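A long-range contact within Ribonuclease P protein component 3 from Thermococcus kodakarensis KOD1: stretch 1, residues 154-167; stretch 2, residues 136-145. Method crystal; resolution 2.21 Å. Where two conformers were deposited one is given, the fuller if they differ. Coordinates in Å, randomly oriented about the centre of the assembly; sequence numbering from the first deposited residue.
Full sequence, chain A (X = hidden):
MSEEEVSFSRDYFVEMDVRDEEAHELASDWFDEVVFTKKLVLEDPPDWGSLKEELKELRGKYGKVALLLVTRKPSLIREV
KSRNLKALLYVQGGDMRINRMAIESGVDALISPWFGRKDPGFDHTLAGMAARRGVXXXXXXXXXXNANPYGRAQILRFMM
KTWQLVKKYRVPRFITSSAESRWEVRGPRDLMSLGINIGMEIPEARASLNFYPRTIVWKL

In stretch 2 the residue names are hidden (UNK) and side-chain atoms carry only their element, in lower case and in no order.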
# COMPACT_ATOMS: atom_id res chain seq x y z
N GLN A 154 17.35 6.98 6.45
CA GLN A 154 17.01 5.74 7.15
C GLN A 154 15.88 5.01 6.42
O GLN A 154 15.95 3.81 6.19
CB GLN A 154 16.57 6.00 8.60
CG GLN A 154 17.48 6.90 9.42
CD GLN A 154 18.96 6.61 9.23
OE1 GLN A 154 19.72 7.47 8.74
NE2 GLN A 154 19.38 5.41 9.61
N ILE A 155 14.85 5.77 6.06
CA ILE A 155 13.71 5.23 5.32
C ILE A 155 14.15 4.67 3.96
O ILE A 155 13.78 3.56 3.60
CB ILE A 155 12.61 6.30 5.08
CG1 ILE A 155 12.01 6.80 6.42
CG2 ILE A 155 11.50 5.75 4.20
CD1 ILE A 155 11.13 5.80 7.15
N LEU A 156 14.95 5.44 3.22
CA LEU A 156 15.42 5.01 1.90
C LEU A 156 16.22 3.71 1.98
O LEU A 156 16.06 2.84 1.11
CB LEU A 156 16.26 6.10 1.22
CG LEU A 156 15.47 7.28 0.66
CD1 LEU A 156 16.36 8.48 0.40
CD2 LEU A 156 14.72 6.90 -0.61
N ARG A 157 17.07 3.58 3.01
CA ARG A 157 17.80 2.33 3.22
C ARG A 157 16.85 1.14 3.40
O ARG A 157 17.08 0.08 2.83
CB ARG A 157 18.77 2.42 4.42
CG ARG A 157 20.06 3.17 4.11
CD ARG A 157 21.15 3.00 5.16
NE ARG A 157 20.67 3.10 6.55
CZ ARG A 157 20.32 2.07 7.32
NH1 ARG A 157 19.90 2.29 8.57
NH2 ARG A 157 20.36 0.82 6.88
N PHE A 158 15.80 1.34 4.20
CA PHE A 158 14.83 0.27 4.46
C PHE A 158 14.07 -0.11 3.21
O PHE A 158 13.79 -1.29 2.97
CB PHE A 158 13.83 0.67 5.56
CG PHE A 158 14.47 1.10 6.86
CD1 PHE A 158 15.68 0.56 7.29
CD2 PHE A 158 13.86 2.06 7.65
CE1 PHE A 158 16.25 0.96 8.48
CE2 PHE A 158 14.42 2.47 8.84
CZ PHE A 158 15.62 1.92 9.26
N MET A 159 13.71 0.90 2.42
CA MET A 159 13.03 0.67 1.15
C MET A 159 13.92 -0.07 0.15
O MET A 159 13.43 -0.91 -0.60
CB MET A 159 12.59 2.00 0.54
CG MET A 159 11.43 2.64 1.27
SD MET A 159 10.91 4.17 0.48
CE MET A 159 9.60 4.69 1.57
N MET A 160 15.22 0.24 0.16
CA MET A 160 16.19 -0.48 -0.66
C MET A 160 16.29 -1.95 -0.25
O MET A 160 16.32 -2.82 -1.11
CB MET A 160 17.57 0.18 -0.58
CG MET A 160 17.66 1.52 -1.30
SD MET A 160 19.20 2.38 -0.97
CE MET A 160 18.81 4.05 -1.50
N LYS A 161 16.36 -2.22 1.05
CA LYS A 161 16.44 -3.60 1.55
C LYS A 161 15.19 -4.40 1.19
O LYS A 161 15.27 -5.55 0.77
CB LYS A 161 16.65 -3.65 3.08
CG LYS A 161 17.97 -3.07 3.57
CD LYS A 161 18.50 -3.81 4.80
CE LYS A 161 19.49 -2.97 5.60
NZ LYS A 161 20.36 -3.80 6.48
N THR A 162 14.02 -3.78 1.37
CA THR A 162 12.76 -4.41 1.05
C THR A 162 12.61 -4.65 -0.45
O THR A 162 12.12 -5.70 -0.87
CB THR A 162 11.57 -3.57 1.56
OG1 THR A 162 11.69 -3.38 2.98
CG2 THR A 162 10.27 -4.24 1.26
N TRP A 163 13.03 -3.68 -1.26
CA TRP A 163 12.97 -3.84 -2.71
C TRP A 163 13.82 -5.04 -3.17
O TRP A 163 13.36 -5.84 -3.97
CB TRP A 163 13.43 -2.57 -3.43
CG TRP A 163 13.82 -2.81 -4.87
CD1 TRP A 163 15.04 -2.59 -5.42
CD2 TRP A 163 12.99 -3.34 -5.91
NE1 TRP A 163 15.03 -2.94 -6.75
CE2 TRP A 163 13.79 -3.41 -7.08
CE3 TRP A 163 11.66 -3.77 -5.97
CZ2 TRP A 163 13.29 -3.88 -8.30
CZ3 TRP A 163 11.17 -4.24 -7.19
CH2 TRP A 163 11.99 -4.30 -8.34
N GLN A 164 15.04 -5.15 -2.66
CA GLN A 164 15.96 -6.22 -3.06
C GLN A 164 15.37 -7.60 -2.75
O GLN A 164 15.56 -8.55 -3.50
CB GLN A 164 17.31 -6.06 -2.34
CG GLN A 164 18.13 -4.86 -2.81
CD GLN A 164 19.28 -4.54 -1.87
OE1 GLN A 164 19.99 -5.43 -1.40
NE2 GLN A 164 19.49 -3.26 -1.60
N LEU A 165 14.67 -7.70 -1.62
CA LEU A 165 13.98 -8.93 -1.21
C LEU A 165 12.75 -9.18 -2.08
O LEU A 165 12.59 -10.27 -2.61
CB LEU A 165 13.56 -8.85 0.26
CG LEU A 165 14.68 -9.06 1.28
CD1 LEU A 165 14.26 -8.61 2.67
CD2 LEU A 165 15.11 -10.52 1.30
N VAL A 166 11.90 -8.16 -2.21
CA VAL A 166 10.73 -8.20 -3.09
C VAL A 166 11.11 -8.66 -4.50
O VAL A 166 10.44 -9.51 -5.08
CB VAL A 166 10.06 -6.80 -3.16
CG1 VAL A 166 9.18 -6.66 -4.39
CG2 VAL A 166 9.25 -6.51 -1.90
N LYS A 167 12.19 -8.09 -5.03
CA LYS A 167 12.64 -8.41 -6.37
C LYS A 167 13.11 -9.86 -6.49
O LYS A 167 12.78 -10.55 -7.47
CB LYS A 167 13.74 -7.45 -6.80
CG LYS A 167 14.07 -7.50 -8.28
CD LYS A 167 15.49 -7.98 -8.52
CE LYS A 167 15.97 -7.65 -9.92
NZ LYS A 167 17.46 -7.60 -9.99
N UNK A 136 0.95 -8.22 -1.96
CA UNK A 136 1.75 -7.13 -2.52
C UNK A 136 2.39 -6.28 -1.43
O UNK A 136 1.86 -6.16 -0.32
c UNK A 136 0.89 -6.25 -3.41
N UNK A 137 3.53 -5.68 -1.75
CA UNK A 137 4.17 -4.72 -0.86
C UNK A 137 3.94 -3.31 -1.38
O UNK A 137 4.28 -3.02 -2.53
c UNK A 137 6.34 -3.93 0.18
c UNK A 137 5.44 -6.60 1.24
c UNK A 137 5.68 -4.97 -0.73
c UNK A 137 5.94 -6.38 -0.18
N UNK A 138 3.39 -2.45 -0.53
CA UNK A 138 3.17 -1.05 -0.84
C UNK A 138 4.31 -0.15 -0.41
O UNK A 138 4.57 0.01 0.78
N UNK A 139 4.99 0.45 -1.38
CA UNK A 139 6.06 1.41 -1.12
C UNK A 139 5.49 2.82 -1.07
O UNK A 139 5.33 3.46 -2.11
c UNK A 139 9.44 -2.27 -2.08
c UNK A 139 8.26 -2.22 -2.81
c UNK A 139 9.86 -1.15 -1.39
c UNK A 139 9.12 0.01 -1.44
c UNK A 139 7.94 0.07 -2.17
c UNK A 139 7.14 1.33 -2.21
c UNK A 139 7.52 -1.05 -2.85
N UNK A 140 5.18 3.28 0.14
CA UNK A 140 4.56 4.59 0.34
C UNK A 140 5.61 5.69 0.29
O UNK A 140 6.67 5.56 0.88
o UNK A 140 4.73 4.64 2.78
c UNK A 140 3.82 4.64 1.69
N UNK A 141 5.30 6.77 -0.41
CA UNK A 141 6.15 7.96 -0.44
C UNK A 141 5.92 8.86 0.78
O UNK A 141 6.77 9.68 1.11
c UNK A 141 5.89 8.73 -1.73
c UNK A 141 8.10 9.99 -1.85
c UNK A 141 6.18 10.62 -3.32
c UNK A 141 6.58 10.08 -1.96
N UNK A 142 4.78 8.69 1.46
CA UNK A 142 4.35 9.58 2.55
C UNK A 142 5.40 9.85 3.64
O UNK A 142 5.62 11.00 4.00
o UNK A 142 2.41 10.09 3.91
c UNK A 142 3.07 9.06 3.21
N UNK A 143 6.05 8.80 4.18
CA UNK A 143 7.04 9.01 5.25
C UNK A 143 8.22 9.90 4.85
O UNK A 143 8.76 10.61 5.69
c UNK A 143 5.91 7.36 3.85
c UNK A 143 6.46 6.68 5.06
c UNK A 143 7.53 7.59 5.57
N UNK A 144 8.61 9.87 3.58
CA UNK A 144 9.75 10.65 3.10
C UNK A 144 9.50 12.16 3.07
O UNK A 144 10.45 12.94 3.22
c UNK A 144 11.00 8.40 0.19
c UNK A 144 10.85 8.82 1.64
c UNK A 144 10.18 10.19 1.71
c UNK A 144 12.21 8.85 2.32
N UNK A 145 8.25 12.57 2.88
CA UNK A 145 7.90 13.99 2.89
C UNK A 145 7.98 14.57 4.29
O UNK A 145 8.30 15.75 4.46
c UNK A 145 7.40 14.52 -0.03
c UNK A 145 5.90 12.62 0.50
c UNK A 145 6.23 14.06 0.83
c UNK A 145 6.49 14.23 2.33

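Position 136 opens the strand with a single side-chain carbon and nothing beyond it. That carbon lies out of reach of the helix, and a lone CB identifies Ala136.

Position 137 carries four carbons, forked at the first, with one arm two carbons long, and they touch Thr162 and Val166. Four carbons, forked at CB with one arm two carbons long, are isoleucine; valine has one carbon fewer and leucine divides one atom later. The CA-to-CB bond of Ile137 points toward the helix, and its CG1 packs 3.7 Å from CG2 of Val166, while its CG2 lies 4.1 Å from CG2 of Thr162. Thr162 offers its methyl to this apolar surface, and its hydroxyl is engaged within the helix, OG1 donating to O of Phe158 at 3.0 Å.

At position 138 no side-chain atom is present, so the residue is Gly138; its backbone continues the strand without touching the helix.

Position 139 has one carbon followed by a ring of six carbons, with no oxygen attached, and the ring touches Met159, Thr162, Trp163 and Val166. This is phenylalanine rather than tyrosine. The CA-to-CB bond of Phe139 points toward the helix, and the residue has more of its surface covered by the other stretch than any other here. Its CZ reaches CG2 of Thr162 at 4.0 Å, CA of Trp163 at 3.9 Å and CG2 of Val166 at 4.2 Å, all three approaching obliquely. The carbonyl O of Met159 lies near the ring plane, at the edge, 3.7 Å from CE2; the same oxygen accepts the helical hydrogen bond from N of Trp163 at 2.9 Å.

Position 140 shows one carbon and then one oxygen, with no further branch; its backbone O sits 3.1 Å from CE of Met159, a close approach for a methyl group and a carbonyl. The side-chain atoms give Ser140. Its CA-to-CB bond runs sideways and its OG is hydrogen-bonded elsewhere in the structure.

Position 141 holds four carbons forked at the second, as in leucine. The CA-to-CB bond of Leu141 points away from the helix, and the residue makes no contact with it.

Position 142 again has one carbon and one oxygen. It is Ser142, whose CA-to-CB bond also points away.

At position 143 three carbons close a ring onto the backbone N and touch Ile155; such a ring is unique to proline. The CA-to-CB bond of Pro143 points toward the helix, and its CB lies 4.3 Å from CD1 of Ile155.

Position 144 bears four carbons forked at the second, which touch Ile155, Leu156 and Met159, hence Leu144. Its CA-to-CB bond runs sideways, but the end of the side chain comes nearer the helix: CD2 meets CG2 of Ile155 at 3.7 Å and CG of Leu156 at 4.0 Å, and CD1 lies 4.2 Å from CE of Met159.

Position 145 has the same four-carbon fork; Leu145 is exposed and out of reach.

The contact is one of apolar packing, burying 476 Å², both sides summed, without a hydrogen bond between the stretches. Helix and strand run roughly antiparallel, at 155°, so Val166 lies near Ile137 and Met159 near Phe139. Leu144, in the segment after the strand, packs against Ile155. Between these ends, Met159 bridges Phe139 and Leu144.

Stretch 2 136-145: AIGFSLSPLL
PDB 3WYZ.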